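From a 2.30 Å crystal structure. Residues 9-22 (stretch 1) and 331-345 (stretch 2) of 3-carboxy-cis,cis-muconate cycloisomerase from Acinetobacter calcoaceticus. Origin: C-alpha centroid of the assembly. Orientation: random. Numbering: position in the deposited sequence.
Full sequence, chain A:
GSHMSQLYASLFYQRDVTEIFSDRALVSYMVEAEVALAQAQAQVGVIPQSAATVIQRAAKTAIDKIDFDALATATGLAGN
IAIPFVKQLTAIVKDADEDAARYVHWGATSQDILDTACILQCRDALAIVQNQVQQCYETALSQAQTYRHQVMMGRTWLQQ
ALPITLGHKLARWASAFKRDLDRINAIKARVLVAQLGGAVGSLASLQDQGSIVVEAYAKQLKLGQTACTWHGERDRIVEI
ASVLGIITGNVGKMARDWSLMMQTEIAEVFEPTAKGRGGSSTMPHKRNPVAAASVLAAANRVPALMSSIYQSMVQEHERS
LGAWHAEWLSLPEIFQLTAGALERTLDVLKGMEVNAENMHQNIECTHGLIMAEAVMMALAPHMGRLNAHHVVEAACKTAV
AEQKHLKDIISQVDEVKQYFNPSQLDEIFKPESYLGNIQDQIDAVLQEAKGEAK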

ATOM      1  N   ALA A   9      21.168   5.853   7.260  1.00 47.14           N
ATOM      2  CA  ALA A   9      21.583   6.010   5.877  1.00 46.64           C
ATOM      3  C   ALA A   9      22.621   4.967   5.530  1.00 45.30           C
ATOM      4  O   ALA A   9      22.671   4.451   4.419  1.00 43.58           O
ATOM      5  CB  ALA A   9      22.161   7.407   5.680  1.00 46.23           C
ATOM      6  N   SER A  10      23.425   4.645   6.523  1.00 45.36           N
ATOM      7  CA  SER A  10      24.516   3.705   6.353  1.00 47.02           C
ATOM      8  C   SER A  10      24.022   2.270   6.219  1.00 46.21           C
ATOM      9  O   SER A  10      24.625   1.415   5.562  1.00 45.64           O
ATOM     10  CB  SER A  10      25.441   3.836   7.561  1.00 50.85           C
ATOM     11  OG  SER A  10      26.355   2.750   7.590  1.00 57.23           O
ATOM     12  N   LEU A  11      22.896   2.026   6.860  1.00 44.61           N
ATOM     13  CA  LEU A  11      22.268   0.719   6.853  1.00 42.85           C
ATOM     14  C   LEU A  11      21.451   0.405   5.575  1.00 40.60           C
ATOM     15  O   LEU A  11      21.554  -0.674   5.028  1.00 38.97           O
ATOM     16  CB  LEU A  11      21.321   0.659   8.037  1.00 44.99           C
ATOM     17  CG  LEU A  11      21.538  -0.427   9.059  1.00 46.34           C
ATOM     18  CD1 LEU A  11      20.394  -0.363  10.017  1.00 46.02           C
ATOM     19  CD2 LEU A  11      21.633  -1.781   8.358  1.00 47.43           C
ATOM     20  N   PHE A  12      20.656   1.375   5.107  1.00 36.84           N
ATOM     21  CA  PHE A  12      19.754   1.167   3.993  1.00 34.35           C
ATOM     22  C   PHE A  12      20.040   1.845   2.654  1.00 34.20           C
ATOM     23  O   PHE A  12      19.595   1.361   1.629  1.00 32.81           O
ATOM     24  CB  PHE A  12      18.347   1.579   4.426  1.00 32.16           C
ATOM     25  CG  PHE A  12      17.886   0.930   5.697  1.00 32.44           C
ATOM     26  CD1 PHE A  12      17.656  -0.451   5.749  1.00 31.20           C
ATOM     27  CD2 PHE A  12      17.617   1.710   6.834  1.00 31.70           C
ATOM     28  CE1 PHE A  12      17.174  -1.064   6.940  1.00 32.90           C
ATOM     29  CE2 PHE A  12      17.131   1.124   8.019  1.00 32.66           C
ATOM     30  CZ  PHE A  12      16.892  -0.269   8.073  1.00 32.38           C
ATOM     31  N   TYR A  13      20.783   2.942   2.642  1.00 34.23           N
ATOM     32  CA  TYR A  13      20.948   3.617   1.372  1.00 36.91           C
ATOM     33  C   TYR A  13      22.296   3.440   0.759  1.00 37.86           C
ATOM     34  O   TYR A  13      23.097   2.646   1.216  1.00 38.78           O
ATOM     35  CB  TYR A  13      20.632   5.094   1.511  1.00 35.61           C
ATOM     36  CG  TYR A  13      19.329   5.382   2.235  1.00 35.44           C
ATOM     37  CD1 TYR A  13      18.162   4.654   1.951  1.00 34.83           C
ATOM     38  CD2 TYR A  13      19.247   6.414   3.171  1.00 36.77           C
ATOM     39  CE1 TYR A  13      16.958   4.934   2.580  1.00 33.38           C
ATOM     40  CE2 TYR A  13      18.027   6.722   3.810  1.00 38.78           C
ATOM     41  CZ  TYR A  13      16.879   5.960   3.510  1.00 37.86           C
ATOM     42  OH  TYR A  13      15.691   6.199   4.200  1.00 40.19           O
ATOM     43  N   GLN A  14      22.521   4.154  -0.317  1.00 37.66           N
ATOM     44  CA  GLN A  14      23.781   4.070  -1.020  1.00 38.93           C
ATOM     45  C   GLN A  14      24.287   5.506  -1.048  1.00 39.82           C
ATOM     46  O   GLN A  14      23.560   6.421  -1.449  1.00 39.66           O
ATOM     47  CB  GLN A  14      23.538   3.496  -2.408  1.00 38.45           C
ATOM     48  CG  GLN A  14      24.779   3.003  -3.137  1.00 39.60           C
ATOM     49  CD  GLN A  14      25.562   4.133  -3.789  1.00 42.27           C
ATOM     50  OE1 GLN A  14      24.998   5.154  -4.181  1.00 43.00           O
ATOM     51  NE2 GLN A  14      26.871   3.947  -3.920  1.00 43.53           N
ATOM     52  N   ARG A  15      25.519   5.698  -0.605  1.00 40.81           N
ATOM     53  CA  ARG A  15      26.098   7.031  -0.492  1.00 43.37           C
ATOM     54  C   ARG A  15      25.939   8.017  -1.678  1.00 40.65           C
ATOM     55  O   ARG A  15      25.481   9.117  -1.479  1.00 39.57           O
ATOM     56  CB  ARG A  15      27.568   6.897  -0.113  1.00 49.21           C
ATOM     57  CG  ARG A  15      28.075   8.055   0.676  1.00 58.30           C
ATOM     58  CD  ARG A  15      29.561   8.211   0.398  1.00 67.67           C
ATOM     59  NE  ARG A  15      30.393   7.677   1.483  1.00 75.58           N
ATOM     60  CZ  ARG A  15      31.702   7.411   1.374  1.00 78.63           C
ATOM     61  NH1 ARG A  15      32.338   7.615   0.211  1.00 80.52           N
ATOM     62  NH2 ARG A  15      32.387   6.974   2.436  1.00 79.50           N
ATOM     63  N   ASP A  16      26.294   7.633  -2.897  1.00 39.63           N
ATOM     64  CA  ASP A  16      26.159   8.534  -4.045  1.00 40.83           C
ATOM     65  C   ASP A  16      24.698   8.928  -4.394  1.00 40.59           C
ATOM     66  O   ASP A  16      24.399  10.098  -4.672  1.00 41.72           O
ATOM     67  CB  ASP A  16      26.856   7.919  -5.277  1.00 43.53           C
ATOM     68  CG  ASP A  16      28.307   7.454  -4.966  1.00 48.29           C
ATOM     69  OD1 ASP A  16      29.101   8.248  -4.390  1.00 48.68           O
ATOM     70  OD2 ASP A  16      28.646   6.276  -5.284  1.00 52.20           O
ATOM     71  N   VAL A  17      23.773   7.970  -4.350  1.00 38.31           N
ATOM     72  CA  VAL A  17      22.396   8.287  -4.655  1.00 36.93           C
ATOM     73  C   VAL A  17      21.818   9.188  -3.544  1.00 36.59           C
ATOM     74  O   VAL A  17      21.049  10.065  -3.819  1.00 36.28           O
ATOM     75  CB  VAL A  17      21.589   6.978  -4.893  1.00 36.18           C
ATOM     76  CG1 VAL A  17      20.075   7.257  -4.983  1.00 31.03           C
ATOM     77  CG2 VAL A  17      22.107   6.313  -6.175  1.00 33.12           C
ATOM     78  N   THR A  18      22.213   8.986  -2.297  1.00 36.94           N
ATOM     79  CA  THR A  18      21.759   9.847  -1.206  1.00 38.57           C
ATOM     80  C   THR A  18      22.240  11.316  -1.405  1.00 39.09           C
ATOM     81  O   THR A  18      21.535  12.281  -1.066  1.00 37.26           O
ATOM     82  CB  THR A  18      22.285   9.303   0.159  1.00 38.45           C
ATOM     83  OG1 THR A  18      21.590   8.098   0.442  1.00 42.56           O
ATOM     84  CG2 THR A  18      22.012  10.258   1.312  1.00 38.55           C
ATOM     85  N   GLU A  19      23.447  11.469  -1.946  1.00 40.13           N
ATOM     86  CA  GLU A  19      23.997  12.793  -2.190  1.00 41.79           C
ATOM     87  C   GLU A  19      23.211  13.468  -3.312  1.00 39.82           C
ATOM     88  O   GLU A  19      22.927  14.657  -3.222  1.00 39.29           O
ATOM     89  CB  GLU A  19      25.471  12.691  -2.585  1.00 47.47           C
ATOM     90  CG  GLU A  19      26.358  13.737  -1.898  1.00 57.88           C
ATOM     91  CD  GLU A  19      27.853  13.509  -2.207  1.00 65.22           C
ATOM     92  OE1 GLU A  19      28.441  12.466  -1.731  1.00 65.46           O
ATOM     93  OE2 GLU A  19      28.421  14.388  -2.940  1.00 68.18           O
ATOM     94  N   ILE A  20      22.865  12.720  -4.364  1.00 36.30           N
ATOM     95  CA  ILE A  20      22.116  13.317  -5.451  1.00 36.57           C
ATOM     96  C   ILE A  20      20.779  13.905  -4.972  1.00 36.75           C
ATOM     97  O   ILE A  20      20.319  14.915  -5.521  1.00 37.31           O
ATOM     98  CB  ILE A  20      21.878  12.290  -6.602  1.00 37.86           C
ATOM     99  CG1 ILE A  20      23.189  12.095  -7.372  1.00 39.19           C
ATOM    100  CG2 ILE A  20      20.797  12.771  -7.581  1.00 36.26           C
ATOM    101  CD1 ILE A  20      23.148  10.903  -8.306  1.00 40.84           C
ATOM    102  N   PHE A  21      20.187  13.301  -3.935  1.00 35.43           N
ATOM    103  CA  PHE A  21      18.900  13.746  -3.373  1.00 34.09           C
ATOM    104  C   PHE A  21      18.987  14.561  -2.105  1.00 33.68           C
ATOM    105  O   PHE A  21      17.972  14.829  -1.455  1.00 35.75           O
ATOM    106  CB  PHE A  21      17.963  12.539  -3.167  1.00 32.60           C
ATOM    107  CG  PHE A  21      17.431  11.960  -4.478  1.00 32.30           C
ATOM    108  CD1 PHE A  21      16.414  12.609  -5.187  1.00 31.46           C
ATOM    109  CD2 PHE A  21      17.998  10.805  -5.038  1.00 31.52           C
ATOM    110  CE1 PHE A  21      15.963  12.120  -6.462  1.00 31.02           C
ATOM    111  CE2 PHE A  21      17.560  10.304  -6.312  1.00 30.63           C
ATOM    112  CZ  PHE A  21      16.550  10.961  -7.015  1.00 28.94           C
ATOM    113  N   SER A  22      20.184  14.997  -1.747  1.00 33.40           N
ATOM    114  CA  SER A  22      20.351  15.832  -0.553  1.00 33.94           C
ATOM    115  C   SER A  22      19.852  17.287  -0.846  1.00 35.57           C
ATOM    116  O   SER A  22      19.714  17.689  -2.011  1.00 33.61           O
ATOM    117  CB  SER A  22      21.826  15.855  -0.172  1.00 34.60           C
ATOM    118  OG  SER A  22      22.577  16.608  -1.132  1.00 37.67           O
ATOM    119  N   LEU A 331       9.558   9.478  -4.277  1.00 29.26           N
ATOM    120  CA  LEU A 331      10.514   9.163  -5.335  1.00 30.45           C
ATOM    121  C   LEU A 331      11.951   9.051  -4.837  1.00 29.86           C
ATOM    122  O   LEU A 331      12.609   8.041  -5.084  1.00 30.43           O
ATOM    123  CB  LEU A 331      10.427  10.157  -6.512  1.00 28.91           C
ATOM    124  CG  LEU A 331      11.305   9.812  -7.753  1.00 32.56           C
ATOM    125  CD1 LEU A 331      10.853   8.501  -8.404  1.00 30.50           C
ATOM    126  CD2 LEU A 331      11.240  10.917  -8.814  1.00 30.99           C
ATOM    127  N   PRO A 332      12.445  10.057  -4.104  1.00 30.12           N
ATOM    128  CA  PRO A 332      13.838   9.907  -3.644  1.00 31.14           C
ATOM    129  C   PRO A 332      14.037   8.641  -2.758  1.00 30.95           C
ATOM    130  O   PRO A 332      15.063   7.958  -2.866  1.00 31.57           O
ATOM    131  CB  PRO A 332      14.108  11.218  -2.841  1.00 30.01           C
ATOM    132  CG  PRO A 332      13.062  12.192  -3.384  1.00 27.83           C
ATOM    133  CD  PRO A 332      11.840  11.313  -3.604  1.00 28.83           C
ATOM    134  N   GLU A 333      13.081   8.352  -1.873  1.00 30.73           N
ATOM    135  CA  GLU A 333      13.222   7.195  -0.983  1.00 30.82           C
ATOM    136  C   GLU A 333      13.319   5.910  -1.818  1.00 31.10           C
ATOM    137  O   GLU A 333      14.144   5.051  -1.508  1.00 31.27           O
ATOM    138  CB  GLU A 333      12.049   7.158  -0.008  1.00 35.74           C
ATOM    139  CG  GLU A 333      12.061   6.125   1.115  1.00 40.55           C
ATOM    140  CD  GLU A 333      13.062   6.423   2.214  1.00 45.56           C
ATOM    141  OE1 GLU A 333      13.502   7.598   2.273  1.00 51.11           O
ATOM    142  OE2 GLU A 333      13.412   5.515   3.032  1.00 44.47           O
ATOM    143  N   ILE A 334      12.526   5.782  -2.898  1.00 30.02           N
ATOM    144  CA  ILE A 334      12.554   4.576  -3.742  1.00 28.03           C
ATOM    145  C   ILE A 334      13.945   4.409  -4.376  1.00 29.26           C
ATOM    146  O   ILE A 334      14.522   3.328  -4.320  1.00 29.23           O
ATOM    147  CB  ILE A 334      11.450   4.648  -4.829  1.00 28.38           C
ATOM    148  CG1 ILE A 334      10.117   4.762  -4.113  1.00 28.83           C
ATOM    149  CG2 ILE A 334      11.519   3.426  -5.793  1.00 25.01           C
ATOM    150  CD1 ILE A 334       8.911   4.689  -4.959  1.00 28.83           C
ATOM    151  N   PHE A 335      14.492   5.473  -4.972  1.00 28.66           N
ATOM    152  CA  PHE A 335      15.847   5.417  -5.526  1.00 28.30           C
ATOM    153  C   PHE A 335      16.906   5.029  -4.470  1.00 27.89           C
ATOM    154  O   PHE A 335      17.779   4.187  -4.690  1.00 26.24           O
ATOM    155  CB  PHE A 335      16.249   6.786  -6.074  1.00 29.03           C
ATOM    156  CG  PHE A 335      16.070   6.920  -7.555  1.00 28.61           C
ATOM    157  CD1 PHE A 335      16.951   6.266  -8.429  1.00 29.05           C
ATOM    158  CD2 PHE A 335      15.056   7.763  -8.073  1.00 27.90           C
ATOM    159  CE1 PHE A 335      16.855   6.435  -9.811  1.00 30.42           C
ATOM    160  CE2 PHE A 335      14.929   7.954  -9.442  1.00 28.43           C
ATOM    161  CZ  PHE A 335      15.836   7.300 -10.330  1.00 30.90           C
ATOM    162  N   GLN A 336      16.850   5.688  -3.328  1.00 28.11           N
ATOM    163  CA  GLN A 336      17.806   5.415  -2.272  1.00 29.17           C
ATOM    164  C   GLN A 336      17.772   3.990  -1.724  1.00 29.83           C
ATOM    165  O   GLN A 336      18.838   3.425  -1.446  1.00 31.42           O
ATOM    166  CB  GLN A 336      17.622   6.410  -1.136  1.00 29.44           C
ATOM    167  CG  GLN A 336      18.342   7.703  -1.391  1.00 35.05           C
ATOM    168  CD  GLN A 336      17.989   8.731  -0.336  1.00 38.63           C
ATOM    169  OE1 GLN A 336      16.933   9.347  -0.405  1.00 41.49           O
ATOM    170  NE2 GLN A 336      18.843   8.890   0.656  1.00 37.21           N
ATOM    171  N   LEU A 337      16.575   3.401  -1.575  1.00 30.09           N
ATOM    172  CA  LEU A 337      16.444   2.025  -1.082  1.00 29.04           C
ATOM    173  C   LEU A 337      16.889   1.028  -2.146  1.00 28.91           C
ATOM    174  O   LEU A 337      17.499  -0.015  -1.812  1.00 28.39           O
ATOM    175  CB  LEU A 337      14.995   1.710  -0.646  1.00 27.99           C
ATOM    176  CG  LEU A 337      14.578   2.430   0.642  1.00 30.02           C
ATOM    177  CD1 LEU A 337      13.096   2.484   0.806  1.00 29.86           C
ATOM    178  CD2 LEU A 337      15.208   1.720   1.815  1.00 29.93           C
ATOM    179  N   THR A 338      16.595   1.331  -3.414  1.00 27.14           N
ATOM    180  CA  THR A 338      16.962   0.438  -4.503  1.00 26.64           C
ATOM    181  C   THR A 338      18.497   0.392  -4.686  1.00 27.62           C
ATOM    182  O   THR A 338      19.093  -0.697  -4.822  1.00 27.19           O
ATOM    183  CB  THR A 338      16.310   0.889  -5.838  1.00 26.89           C
ATOM    184  OG1 THR A 338      14.892   0.883  -5.706  1.00 26.18           O
ATOM    185  CG2 THR A 338      16.728  -0.046  -6.999  1.00 25.97           C
ATOM    186  N   ALA A 339      19.133   1.569  -4.695  1.00 26.67           N
ATOM    187  CA  ALA A 339      20.590   1.660  -4.861  1.00 26.54           C
ATOM    188  C   ALA A 339      21.223   1.007  -3.616  1.00 27.54           C
ATOM    189  O   ALA A 339      22.212   0.276  -3.724  1.00 26.45           O
ATOM    190  CB  ALA A 339      21.027   3.159  -5.002  1.00 28.62           C
ATOM    191  N   GLY A 340      20.645   1.253  -2.430  1.00 27.05           N
ATOM    192  CA  GLY A 340      21.169   0.594  -1.227  1.00 27.01           C
ATOM    193  C   GLY A 340      21.035  -0.939  -1.307  1.00 27.18           C
ATOM    194  O   GLY A 340      21.962  -1.699  -1.005  1.00 28.56           O
ATOM    195  N   ALA A 341      19.891  -1.418  -1.769  1.00 25.96           N
ATOM    196  CA  ALA A 341      19.695  -2.867  -1.844  1.00 27.62           C
ATOM    197  C   ALA A 341      20.630  -3.483  -2.898  1.00 28.84           C
ATOM    198  O   ALA A 341      21.131  -4.583  -2.714  1.00 30.14           O
ATOM    199  CB  ALA A 341      18.174  -3.216  -2.174  1.00 22.53           C
ATOM    200  N   LEU A 342      20.840  -2.776  -4.002  1.00 30.17           N
ATOM    201  CA  LEU A 342      21.738  -3.247  -5.065  1.00 31.69           C
ATOM    202  C   LEU A 342      23.163  -3.289  -4.550  1.00 32.81           C
ATOM    203  O   LEU A 342      23.896  -4.241  -4.811  1.00 32.88           O
ATOM    204  CB  LEU A 342      21.683  -2.303  -6.267  1.00 28.68           C
ATOM    205  CG  LEU A 342      20.476  -2.528  -7.118  1.00 27.06           C
ATOM    206  CD1 LEU A 342      20.352  -1.415  -8.126  1.00 27.26           C
ATOM    207  CD2 LEU A 342      20.655  -3.885  -7.782  1.00 27.92           C
ATOM    208  N   GLU A 343      23.562  -2.260  -3.815  1.00 32.89           N
ATOM    209  CA  GLU A 343      24.918  -2.270  -3.321  1.00 35.76           C
ATOM    210  C   GLU A 343      25.197  -3.483  -2.388  1.00 36.47           C
ATOM    211  O   GLU A 343      26.242  -4.115  -2.510  1.00 36.17           O
ATOM    212  CB  GLU A 343      25.238  -0.952  -2.603  1.00 38.93           C
ATOM    213  CG  GLU A 343      26.455  -1.031  -1.715  1.00 45.96           C
ATOM    214  CD  GLU A 343      26.908   0.335  -1.280  1.00 52.51           C
ATOM    215  OE1 GLU A 343      27.685   0.966  -2.047  1.00 55.96           O
ATOM    216  OE2 GLU A 343      26.463   0.793  -0.192  1.00 55.73           O
ATOM    217  N   ARG A 344      24.299  -3.793  -1.445  1.00 35.76           N
ATOM    218  CA  ARG A 344      24.516  -4.942  -0.577  1.00 34.50           C
ATOM    219  C   ARG A 344      24.425  -6.274  -1.366  1.00 34.38           C
ATOM    220  O   ARG A 344      25.208  -7.199  -1.142  1.00 33.99           O
ATOM    221  CB  ARG A 344      23.541  -4.877   0.575  1.00 35.38           C
ATOM    222  CG  ARG A 344      24.091  -3.910   1.569  1.00 38.91           C
ATOM    223  CD  ARG A 344      23.040  -3.326   2.370  1.00 42.97           C
ATOM    224  NE  ARG A 344      23.509  -2.077   2.958  1.00 49.80           N
ATOM    225  CZ  ARG A 344      23.228  -0.862   2.464  1.00 50.66           C
ATOM    226  NH1 ARG A 344      22.476  -0.716   1.378  1.00 48.87           N
ATOM    227  NH2 ARG A 344      23.712   0.218   3.064  1.00 54.01           N
ATOM    228  N   THR A 345      23.504  -6.363  -2.317  1.00 32.84           N
ATOM    229  CA  THR A 345      23.413  -7.573  -3.117  1.00 33.12           C
ATOM    230  C   THR A 345      24.749  -7.825  -3.890  1.00 34.89           C
ATOM    231  O   THR A 345      25.266  -8.960  -3.912  1.00 34.52           O
ATOM    232  CB  THR A 345      22.205  -7.483  -4.067  1.00 30.67           C
ATOM    233  OG1 THR A 345      21.036  -7.323  -3.257  1.00 32.07           O
ATOM    234  CG2 THR A 345      22.066  -8.768  -4.976  1.00 28.70           C
TER
HETATM  235  O   HOH W   1      27.029   3.445   0.212  1.00 40.82           O

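The governing hollow is Gly340. Here the turn between the two short helices of the first stretch presses onto the long helix 331-345, with Tyr13 CA only 4.0 Å from Gly340 CA. A CB on Gly340 would point straight into this turn, 1.8 Å from Phe12 O; with none present, Gly340 CA approaches Phe12 O at 3.4 Å in a nearly straight CA-H...O contact, and Tyr13 CA makes a second one to Gln336 O at 3.5 Å.

Around this dent, Arg344 ties helix 9-12 and the turn after it to the long helix: its NH2 donates to Ser10 O (2.9 Å) and to Tyr13 O (3.1 Å). On the other flank the Tyr13 ring reaches back along the helix, its edge against Leu337 (CE1 to CD2, 3.7 Å), until OH donates to Glu333 OE2 at 2.7 Å.

From there helix 15-20 runs nearly antiparallel to its partner, the axes 8.9 Å apart at closest. Small fits branched: Val17 CG2 rests on Ala339 CB at 3.5 Å. Gln14 accepts from Val17 N to cap this helix, while its CB packs 3.6 Å from Ala339 CB. Phe21 closes the far end, its ring face over Pro332 CA and its CZ 3.7 Å from Phe335 CD2. A water links Arg15 N to Glu343 OE2.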